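Long-range contacts in Glp_546_48378_50642 (Giardia intestinalis, PDB 2QVW), which cleaves double-stranded RNA in the RNA interference pathway, producing siRNA duplexes of 21 to 23 base pairs: residues Gly341-Gly346 with Phe657-Leu662; Val349-Leu354 with Glu651-Ala656; Leu356-Ser361 with Gly545-Gln550. One frame throughout, in Å; residues are numbered along the deposited sequence.

Coming from the N terminus, helix 330-356 carries first 341-346 and then 349-354, and the loop after it holds 356-361. Nearly two hundred residues later strand 545-547 returns to that loop and closes contact 3, the innermost. Helix 648-669 then runs back along helix 330-356, closing contact 2 with 651-656 and contact 1 with 657-662; the three loops are nested one inside another and none crosses. Contacts 1 and 2, centres about 10 Å apart, tie the two RNase III domains together. Contact 3 adds the intervening strand and touches contact 2, Leu354 O lying 3.4 Å from Phe546 CB.

Contact 1 of 3, residues Gly341-Gly346 with Phe657-Leu662; sequences GDAVLG and FLKCSL
Ala343 and Cys660 mark where the two backbones come nearest, their CA atoms 4.9 Å apart. Around this point the helical segments 341-346 and 657-662 run in roughly opposite directions, at 146°, with an axis separation of 8.3 Å. So close an approach is matched by small residues on both sides: the CB of Ala343 points toward the other helix and rests 3.9 Å from Cys660 CA, with Lys659 O also near. Each helix belongs to a different RNase III domain, and their antiparallel pairing builds the intramolecular counterpart of the dimer that simpler RNase III enzymes form from two subunits. Beside the alanine, the thiol of Cys660 lies anti to its own backbone N (chi1 -169°), and SG meets CG1 of Val344 at 3.3 Å. Val344 is also covered by Val412 and Phe416 of helix 404-417. Polar groups meet at the partly exposed margin. The chain of Lys659, extended beyond CG, reaches over to Asp342, where NZ and OD1 make a long salt bridge of 3.9 Å. The side chain of Asp342 comes close to that of Glu409, a probable manganese ligand, and its nearest atom is about 4 Å from a bound manganese ion, while Lys659 also touches Glu686.

Contact 2 of 3, residues Val349-Leu354 with Glu651-Ala656; sequences VTARLL and ELLGDA. With MN (manganese (II) ion), chain G.
Thr350 stands opposite Leu653 in the backbone register, and its short side chain is placed to touch Leu652 and Ala656 on the facing helix. Its CB, directed toward segment 651-656, lies 4.0 Å from CB of Ala656. From there the side chain forks. The hydroxyl branch lies anti to the carbonyl carbon (chi1 -58°); OG1 packs 3.8 Å from the same Ala656 methyl and is satisfied by a hydrogen bond with Gly346 O, one turn back on its own helix. The methyl branch, CG2, meets CG of Leu652 at 3.8 Å, with CD2 of Leu652 also near. One turn further on, Leu354 extends this apolar patch. Its CD1 touches CD2 of Leu652 at 3.4 Å, the two side chains sliding past each other in opposite directions, while Leu354 CD2 meets Leu653 CD1 at 3.9 Å. Leu653 CD1 also lies 4.0 Å from Ala351 CB. Glu651 and Asp655 take no part in this packing: Asp655 OD1 binds a manganese ion at 2.6 Å, shared with Glu686, and Glu651 joins Asp722 and Glu725 at another. Helix 648-669 thus supplies manganese ligands while its leucines pack against helix 330-356, the antiparallel helix pair at the interface of the two RNase III domains.

Contact 3 of 3, residues Leu356-Ser361 with Gly545-Gln550; sequences LFPDAS and GFYVEQ
Pro358 and Tyr547 are joined by the one hydrogen bond between these segments: Tyr547 N donates to Pro358 O at 2.9 Å, with an angle of 160° at the hydrogen. The acceptor belongs to a type I turn from Phe357 to Ala360, closed by Ala360 N bonding to Phe357 O. Apolar and CH-pi contacts gather on the same proline. Its ring lies alongside the tyrosine, both pointing the same way, and Pro358 CB sits over one face of the Tyr547 ring, offset toward its rim, 4.0 Å from the centroid. Tyr547 CG, at the root of that ring, lies anti to the carbonyl carbon, beside the backbone N (chi1 -43°). Pro358 CG meets Tyr547 CE2 at 3.5 Å, and Pro358 CB reaches CB of Phe546 at 3.9 Å. At the edge of the tyrosine ring, in its plane, lies Asp359 CB, 3.9 Å from Tyr547 CD2. The turn connects helix 330-356 to helix 362-373 in the first RNase III domain, with Ser361 as N-cap of the second helix; the partner segment carries strand 545-547, which pairs antiparallel with strand 562-564. A manganese ion is bound at Pro358 and Asp359. Lys649 NZ hydrogen-bonds to Tyr547 O and weakly to Ala360 O, bridging both segments from helix 648-669, and the exposed acidic groups stay apart, Asp359 OD2 to Glu549 OE2 6.9 Å.

Contact 1 of 3, residues Gly341-Gly346 with Phe657-Leu662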
loop_
_atom_site.group_PDB
_atom_site.type_symbol
_atom_site.label_atom_id
_atom_site.label_comp_id
_atom_site.label_asym_id
_atom_site.label_seq_id
_atom_site.Cartn_x
_atom_site.Cartn_y
_atom_site.Cartn_z
ATOM N N GLY A 341 -10.528 -1.354 -4.525
ATOM C CA GLY A 341 -10.953 -2.455 -3.685
ATOM C C GLY A 341 -12.410 -2.739 -3.945
ATOM O O GLY A 341 -12.859 -3.884 -3.910
ATOM N N ASP A 342 -13.153 -1.676 -4.212
ATOM C CA ASP A 342 -14.579 -1.773 -4.499
ATOM C C ASP A 342 -14.833 -2.699 -5.706
ATOM O O ASP A 342 -15.724 -3.557 -5.686
ATOM C CB ASP A 342 -15.111 -0.376 -4.803
ATOM C CG ASP A 342 -16.615 -0.324 -4.851
ATOM O OD1 ASP A 342 -17.228 -1.236 -5.449
ATOM O OD2 ASP A 342 -17.179 0.639 -4.296
ATOM N N ALA A 343 -14.028 -2.507 -6.749
ATOM C CA ALA A 343 -14.115 -3.273 -7.985
ATOM C C ALA A 343 -13.668 -4.737 -7.892
ATOM O O ALA A 343 -14.332 -5.615 -8.433
ATOM C CB ALA A 343 -13.328 -2.565 -9.069
ATOM N N VAL A 344 -12.539 -5.001 -7.234
ATOM C CA VAL A 344 -12.049 -6.371 -7.087
ATOM C C VAL A 344 -13.011 -7.122 -6.196
ATOM O O VAL A 344 -13.334 -8.273 -6.448
ATOM C CB VAL A 344 -10.655 -6.437 -6.430
ATOM C CG1 VAL A 344 -9.615 -5.789 -7.314
ATOM C CG2 VAL A 344 -10.685 -5.748 -5.108
ATOM N N LEU A 345 -13.457 -6.454 -5.142
ATOM C CA LEU A 345 -14.398 -7.034 -4.210
ATOM C C LEU A 345 -15.655 -7.383 -4.975
ATOM O O LEU A 345 -16.232 -8.447 -4.789
ATOM C CB LEU A 345 -14.734 -6.026 -3.116
ATOM C CG LEU A 345 -16.034 -6.267 -2.343
ATOM C CD1 LEU A 345 -16.060 -7.669 -1.758
ATOM C CD2 LEU A 345 -16.156 -5.237 -1.245
ATOM N N GLY A 346 -16.078 -6.469 -5.841
ATOM C CA GLY A 346 -17.274 -6.697 -6.627
ATOM C C GLY A 346 -17.141 -7.896 -7.540
ATOM O O GLY A 346 -18.056 -8.717 -7.641
ATOM N N PHE A 657 -15.623 -8.229 -14.176
ATOM C CA PHE A 657 -14.199 -8.321 -14.448
ATOM C C PHE A 657 -13.677 -7.100 -15.167
ATOM O O PHE A 657 -12.626 -6.574 -14.821
ATOM C CB PHE A 657 -13.892 -9.519 -15.320
ATOM C CG PHE A 657 -12.439 -9.628 -15.684
ATOM C CD1 PHE A 657 -11.506 -10.066 -14.743
ATOM C CD2 PHE A 657 -11.994 -9.287 -16.958
ATOM C CE1 PHE A 657 -10.161 -10.167 -15.062
ATOM C CE2 PHE A 657 -10.638 -9.387 -17.285
ATOM C CZ PHE A 657 -9.728 -9.828 -16.334
ATOM N N LEU A 658 -14.401 -6.673 -16.195
ATOM C CA LEU A 658 -14.005 -5.509 -16.974
ATOM C C LEU A 658 -13.819 -4.314 -16.058
ATOM O O LEU A 658 -12.822 -3.584 -16.164
ATOM C CB LEU A 658 -15.067 -5.184 -18.022
ATOM C CG LEU A 658 -14.775 -3.939 -18.858
ATOM C CD1 LEU A 658 -13.355 -4.023 -19.408
ATOM C CD2 LEU A 658 -15.797 -3.818 -19.981
ATOM N N LYS A 659 -14.782 -4.122 -15.158
ATOM C CA LYS A 659 -14.726 -3.014 -14.223
ATOM C C LYS A 659 -13.463 -3.090 -13.388
ATOM O O LYS A 659 -12.802 -2.082 -13.149
ATOM C CB LYS A 659 -15.941 -3.017 -13.303
ATOM C CG LYS A 659 -15.985 -1.799 -12.380
ATOM C CD LYS A 659 -17.056 -1.926 -11.309
ATOM C CE LYS A 659 -17.066 -0.701 -10.402
ATOM N NZ LYS A 659 -17.961 -0.853 -9.213
ATOM N N CYS A 660 -13.130 -4.294 -12.943
ATOM C CA CYS A 660 -11.934 -4.512 -12.136
ATOM C C CYS A 660 -10.669 -4.278 -12.974
ATOM O O CYS A 660 -9.778 -3.519 -12.596
ATOM C CB CYS A 660 -11.952 -5.940 -11.603
ATOM S SG CYS A 660 -10.739 -6.284 -10.361
ATOM N N SER A 661 -10.621 -4.941 -14.122
ATOM C CA SER A 661 -9.510 -4.845 -15.049
ATOM C C SER A 661 -9.113 -3.404 -15.337
ATOM O O SER A 661 -7.988 -2.999 -15.054
ATOM C CB SER A 661 -9.884 -5.550 -16.351
ATOM O OG SER A 661 -8.816 -5.523 -17.281
ATOM N N LEU A 662 -10.034 -2.638 -15.912
ATOM C CA LEU A 662 -9.772 -1.238 -16.241
ATOM C C LEU A 662 -9.210 -0.448 -15.079
ATOM O O LEU A 662 -8.133 0.141 -15.178
ATOM C CB LEU A 662 -11.049 -0.553 -16.705
ATOM C CG LEU A 662 -11.477 -0.837 -18.142
ATOM C CD1 LEU A 662 -12.801 -0.130 -18.410
ATOM C CD2 LEU A 662 -10.375 -0.360 -19.114
#

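Contact 2 of 3, residues Val349-Leu354 with Glu651-Ala656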
loop_
_atom_site.group_PDB
_atom_site.type_symbol
_atom_site.label_atom_id
_atom_site.label_comp_id
_atom_site.label_asym_id
_atom_site.label_seq_id
_atom_site.Cartn_x
_atom_site.Cartn_y
_atom_site.Cartn_z
ATOM N N VAL A 349 -17.066 -11.370 -5.558
ATOM C CA VAL A 349 -18.426 -11.691 -5.163
ATOM C C VAL A 349 -19.278 -12.195 -6.311
ATOM O O VAL A 349 -19.977 -13.194 -6.169
ATOM C CB VAL A 349 -19.111 -10.467 -4.516
ATOM C CG1 VAL A 349 -20.553 -10.801 -4.131
ATOM C CG2 VAL A 349 -18.338 -10.049 -3.283
ATOM N N THR A 350 -19.224 -11.503 -7.443
ATOM C CA THR A 350 -19.995 -11.899 -8.614
ATOM C C THR A 350 -19.634 -13.312 -9.055
ATOM O O THR A 350 -20.507 -14.129 -9.363
ATOM C CB THR A 350 -19.730 -10.972 -9.789
ATOM O OG1 THR A 350 -20.057 -9.625 -9.422
ATOM C CG2 THR A 350 -20.570 -11.398 -10.987
ATOM N N ALA A 351 -18.339 -13.595 -9.083
ATOM C CA ALA A 351 -17.848 -14.901 -9.482
ATOM C C ALA A 351 -18.252 -15.997 -8.511
ATOM O O ALA A 351 -18.877 -16.973 -8.908
ATOM C CB ALA A 351 -16.334 -14.858 -9.611
ATOM N N ARG A 352 -17.894 -15.829 -7.239
ATOM C CA ARG A 352 -18.195 -16.824 -6.215
ATOM C C ARG A 352 -19.681 -17.083 -5.963
ATOM O O ARG A 352 -20.057 -18.196 -5.603
ATOM C CB ARG A 352 -17.492 -16.446 -4.914
ATOM C CG ARG A 352 -15.994 -16.682 -4.948
ATOM C CD ARG A 352 -15.692 -18.168 -5.078
ATOM N NE ARG A 352 -15.604 -18.634 -6.458
ATOM C CZ ARG A 352 -15.805 -19.895 -6.839
ATOM N NH1 ARG A 352 -16.118 -20.820 -5.947
ATOM N NH2 ARG A 352 -15.677 -20.241 -8.113
ATOM N N LEU A 353 -20.519 -16.069 -6.156
ATOM C CA LEU A 353 -21.964 -16.226 -5.966
ATOM C C LEU A 353 -22.552 -17.035 -7.123
ATOM O O LEU A 353 -23.463 -17.843 -6.930
ATOM C CB LEU A 353 -22.666 -14.861 -5.897
ATOM C CG LEU A 353 -22.711 -14.076 -4.583
ATOM C CD1 LEU A 353 -23.349 -12.731 -4.798
ATOM C CD2 LEU A 353 -23.502 -14.838 -3.566
ATOM N N LEU A 354 -22.036 -16.797 -8.328
ATOM C CA LEU A 354 -22.491 -17.510 -9.514
ATOM C C LEU A 354 -22.388 -19.005 -9.250
ATOM O O LEU A 354 -23.316 -19.756 -9.533
ATOM C CB LEU A 354 -21.612 -17.148 -10.712
ATOM C CG LEU A 354 -22.202 -16.371 -11.901
ATOM C CD1 LEU A 354 -22.892 -15.126 -11.417
ATOM C CD2 LEU A 354 -21.089 -16.002 -12.877
ATOM N N GLU A 651 -22.240 -12.494 -19.407
ATOM C CA GLU A 651 -22.232 -11.039 -19.453
ATOM C C GLU A 651 -22.040 -10.480 -18.050
ATOM O O GLU A 651 -21.194 -9.602 -17.822
ATOM C CB GLU A 651 -23.555 -10.536 -20.008
ATOM C CG GLU A 651 -23.589 -9.053 -20.232
ATOM C CD GLU A 651 -24.957 -8.469 -19.986
ATOM O OE1 GLU A 651 -25.955 -9.211 -20.109
ATOM O OE2 GLU A 651 -25.029 -7.259 -19.675
ATOM N N LEU A 652 -22.840 -10.993 -17.117
ATOM C CA LEU A 652 -22.780 -10.563 -15.729
ATOM C C LEU A 652 -21.354 -10.602 -15.241
ATOM O O LEU A 652 -20.859 -9.652 -14.638
ATOM C CB LEU A 652 -23.618 -11.475 -14.851
ATOM C CG LEU A 652 -23.536 -11.139 -13.366
ATOM C CD1 LEU A 652 -24.148 -9.785 -13.114
ATOM C CD2 LEU A 652 -24.266 -12.192 -12.568
ATOM N N LEU A 653 -20.690 -11.715 -15.509
ATOM C CA LEU A 653 -19.309 -11.881 -15.088
ATOM C C LEU A 653 -18.373 -10.926 -15.828
ATOM O O LEU A 653 -17.497 -10.304 -15.230
ATOM C CB LEU A 653 -18.858 -13.316 -15.336
ATOM C CG LEU A 653 -17.546 -13.716 -14.672
ATOM C CD1 LEU A 653 -17.767 -13.922 -13.185
ATOM C CD2 LEU A 653 -17.044 -14.983 -15.290
ATOM N N GLY A 654 -18.554 -10.822 -17.137
ATOM C CA GLY A 654 -17.701 -9.945 -17.903
ATOM C C GLY A 654 -17.788 -8.527 -17.385
ATOM O O GLY A 654 -16.776 -7.863 -17.176
ATOM N N ASP A 655 -19.009 -8.060 -17.172
ATOM C CA ASP A 655 -19.196 -6.709 -16.699
ATOM C C ASP A 655 -18.298 -6.477 -15.490
ATOM O O ASP A 655 -17.488 -5.546 -15.466
ATOM C CB ASP A 655 -20.656 -6.487 -16.328
ATOM C CG ASP A 655 -21.040 -5.016 -16.335
ATOM O OD1 ASP A 655 -20.371 -4.226 -15.635
ATOM O OD2 ASP A 655 -22.011 -4.649 -17.041
ATOM N N ALA A 656 -18.432 -7.354 -14.499
ATOM C CA ALA A 656 -17.663 -7.272 -13.261
ATOM C C ALA A 656 -16.150 -7.228 -13.475
ATOM O O ALA A 656 -15.477 -6.309 -13.008
ATOM C CB ALA A 656 -18.026 -8.442 -12.366
HETATM MN MN MN G . -18.857 -2.745 -17.117
#

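Contact 3 of 3, residues Leu356-Ser361 with Gly545-Gln550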
loop_
_atom_site.group_PDB
_atom_site.type_symbol
_atom_site.label_atom_id
_atom_site.label_comp_id
_atom_site.label_asym_id
_atom_site.label_seq_id
_atom_site.Cartn_x
_atom_site.Cartn_y
_atom_site.Cartn_z
ATOM N N LEU A 356 -21.909 -20.397 -6.173
ATOM C CA LEU A 356 -22.592 -20.789 -4.948
ATOM C C LEU A 356 -24.081 -20.994 -5.190
ATOM O O LEU A 356 -24.733 -21.759 -4.487
ATOM C CB LEU A 356 -22.390 -19.732 -3.872
ATOM C CG LEU A 356 -23.022 -20.044 -2.519
ATOM C CD1 LEU A 356 -22.559 -21.408 -2.019
ATOM C CD2 LEU A 356 -22.638 -18.955 -1.536
ATOM N N PHE A 357 -24.608 -20.289 -6.187
ATOM C CA PHE A 357 -26.018 -20.373 -6.573
ATOM C C PHE A 357 -26.050 -20.476 -8.106
ATOM O O PHE A 357 -26.496 -19.548 -8.799
ATOM C CB PHE A 357 -26.763 -19.116 -6.122
ATOM C CG PHE A 357 -26.697 -18.862 -4.645
ATOM C CD1 PHE A 357 -27.427 -19.645 -3.761
ATOM C CD2 PHE A 357 -25.928 -17.821 -4.142
ATOM C CE1 PHE A 357 -27.393 -19.390 -2.395
ATOM C CE2 PHE A 357 -25.890 -17.563 -2.781
ATOM C CZ PHE A 357 -26.621 -18.344 -1.910
ATOM N N PRO A 358 -25.575 -21.615 -8.649
ATOM C CA PRO A 358 -25.518 -21.888 -10.086
ATOM C C PRO A 358 -26.858 -21.839 -10.793
ATOM O O PRO A 358 -26.923 -21.728 -12.022
ATOM C CB PRO A 358 -24.890 -23.271 -10.134
ATOM C CG PRO A 358 -25.451 -23.903 -8.922
ATOM C CD PRO A 358 -25.239 -22.832 -7.890
ATOM N N ASP A 359 -27.923 -21.927 -10.010
ATOM C CA ASP A 359 -29.280 -21.897 -10.542
ATOM C C ASP A 359 -29.963 -20.537 -10.408
ATOM O O ASP A 359 -30.970 -20.276 -11.070
ATOM C CB ASP A 359 -30.133 -22.960 -9.848
ATOM C CG ASP A 359 -31.617 -22.712 -10.016
ATOM O OD1 ASP A 359 -32.153 -21.830 -9.304
ATOM O OD2 ASP A 359 -32.233 -23.391 -10.870
ATOM N N ALA A 360 -29.419 -19.677 -9.552
ATOM C CA ALA A 360 -29.992 -18.355 -9.331
ATOM C C ALA A 360 -30.005 -17.514 -10.606
ATOM O O ALA A 360 -29.243 -17.775 -11.545
ATOM C CB ALA A 360 -29.220 -17.637 -8.239
ATOM N N SER A 361 -30.879 -16.509 -10.637
ATOM C CA SER A 361 -30.988 -15.627 -11.793
ATOM C C SER A 361 -30.126 -14.384 -11.586
ATOM O O SER A 361 -29.840 -13.999 -10.455
ATOM C CB SER A 361 -32.443 -15.190 -11.994
ATOM O OG SER A 361 -32.844 -14.252 -11.000
ATOM N N GLY A 545 -19.026 -24.518 -10.889
ATOM C CA GLY A 545 -19.584 -23.661 -11.920
ATOM C C GLY A 545 -21.060 -23.331 -11.793
ATOM O O GLY A 545 -21.660 -23.533 -10.741
ATOM N N PHE A 546 -21.656 -22.838 -12.873
ATOM C CA PHE A 546 -23.060 -22.457 -12.848
ATOM C C PHE A 546 -23.813 -22.946 -14.071
ATOM O O PHE A 546 -23.208 -23.433 -15.032
ATOM C CB PHE A 546 -23.164 -20.938 -12.759
ATOM C CG PHE A 546 -22.345 -20.218 -13.799
ATOM C CD1 PHE A 546 -22.885 -19.923 -15.047
ATOM C CD2 PHE A 546 -21.010 -19.883 -13.551
ATOM C CE1 PHE A 546 -22.112 -19.308 -16.035
ATOM C CE2 PHE A 546 -20.227 -19.266 -14.534
ATOM C CZ PHE A 546 -20.779 -18.981 -15.774
ATOM N N TYR A 547 -25.137 -22.810 -14.033
ATOM C CA TYR A 547 -25.986 -23.240 -15.139
ATOM C C TYR A 547 -26.444 -22.029 -15.908
ATOM O O TYR A 547 -26.563 -20.953 -15.338
ATOM C CB TYR A 547 -27.240 -23.951 -14.634
ATOM C CG TYR A 547 -27.025 -24.923 -13.512
ATOM C CD1 TYR A 547 -26.190 -26.027 -13.664
ATOM C CD2 TYR A 547 -27.658 -24.737 -12.290
ATOM C CE1 TYR A 547 -25.990 -26.919 -12.622
ATOM C CE2 TYR A 547 -27.464 -25.623 -11.242
ATOM C CZ TYR A 547 -26.631 -26.705 -11.414
ATOM O OH TYR A 547 -26.440 -27.565 -10.364
ATOM N N VAL A 548 -26.709 -22.217 -17.198
ATOM C CA VAL A 548 -27.213 -21.150 -18.062
ATOM C C VAL A 548 -28.632 -21.581 -18.454
ATOM O O VAL A 548 -28.919 -21.857 -19.621
ATOM C CB VAL A 548 -26.332 -20.967 -19.321
ATOM C CG1 VAL A 548 -25.176 -20.043 -19.008
ATOM C CG2 VAL A 548 -25.793 -22.311 -19.789
ATOM N N GLU A 549 -29.491 -21.656 -17.430
ATOM C CA GLU A 549 -30.897 -22.080 -17.504
ATOM C C GLU A 549 -31.566 -22.099 -18.879
ATOM O O GLU A 549 -31.189 -21.354 -19.787
ATOM C CB GLU A 549 -31.759 -21.260 -16.519
ATOM C CG GLU A 549 -31.977 -19.763 -16.838
ATOM C CD GLU A 549 -30.902 -18.838 -16.265
ATOM O OE1 GLU A 549 -29.774 -18.811 -16.802
ATOM O OE2 GLU A 549 -31.187 -18.132 -15.271
ATOM N N GLN A 550 -32.568 -22.964 -19.021
ATOM C CA GLN A 550 -33.294 -23.122 -20.280
ATOM C C GLN A 550 -34.189 -21.931 -20.589
ATOM O O GLN A 550 -34.597 -21.735 -21.728
ATOM C CB GLN A 550 -34.137 -24.402 -20.250
ATOM C CG GLN A 550 -33.396 -25.633 -19.732
ATOM C CD GLN A 550 -32.163 -25.988 -20.552
ATOM O OE1 GLN A 550 -31.467 -26.962 -20.260
ATOM N NE2 GLN A 550 -31.885 -25.198 -21.581
#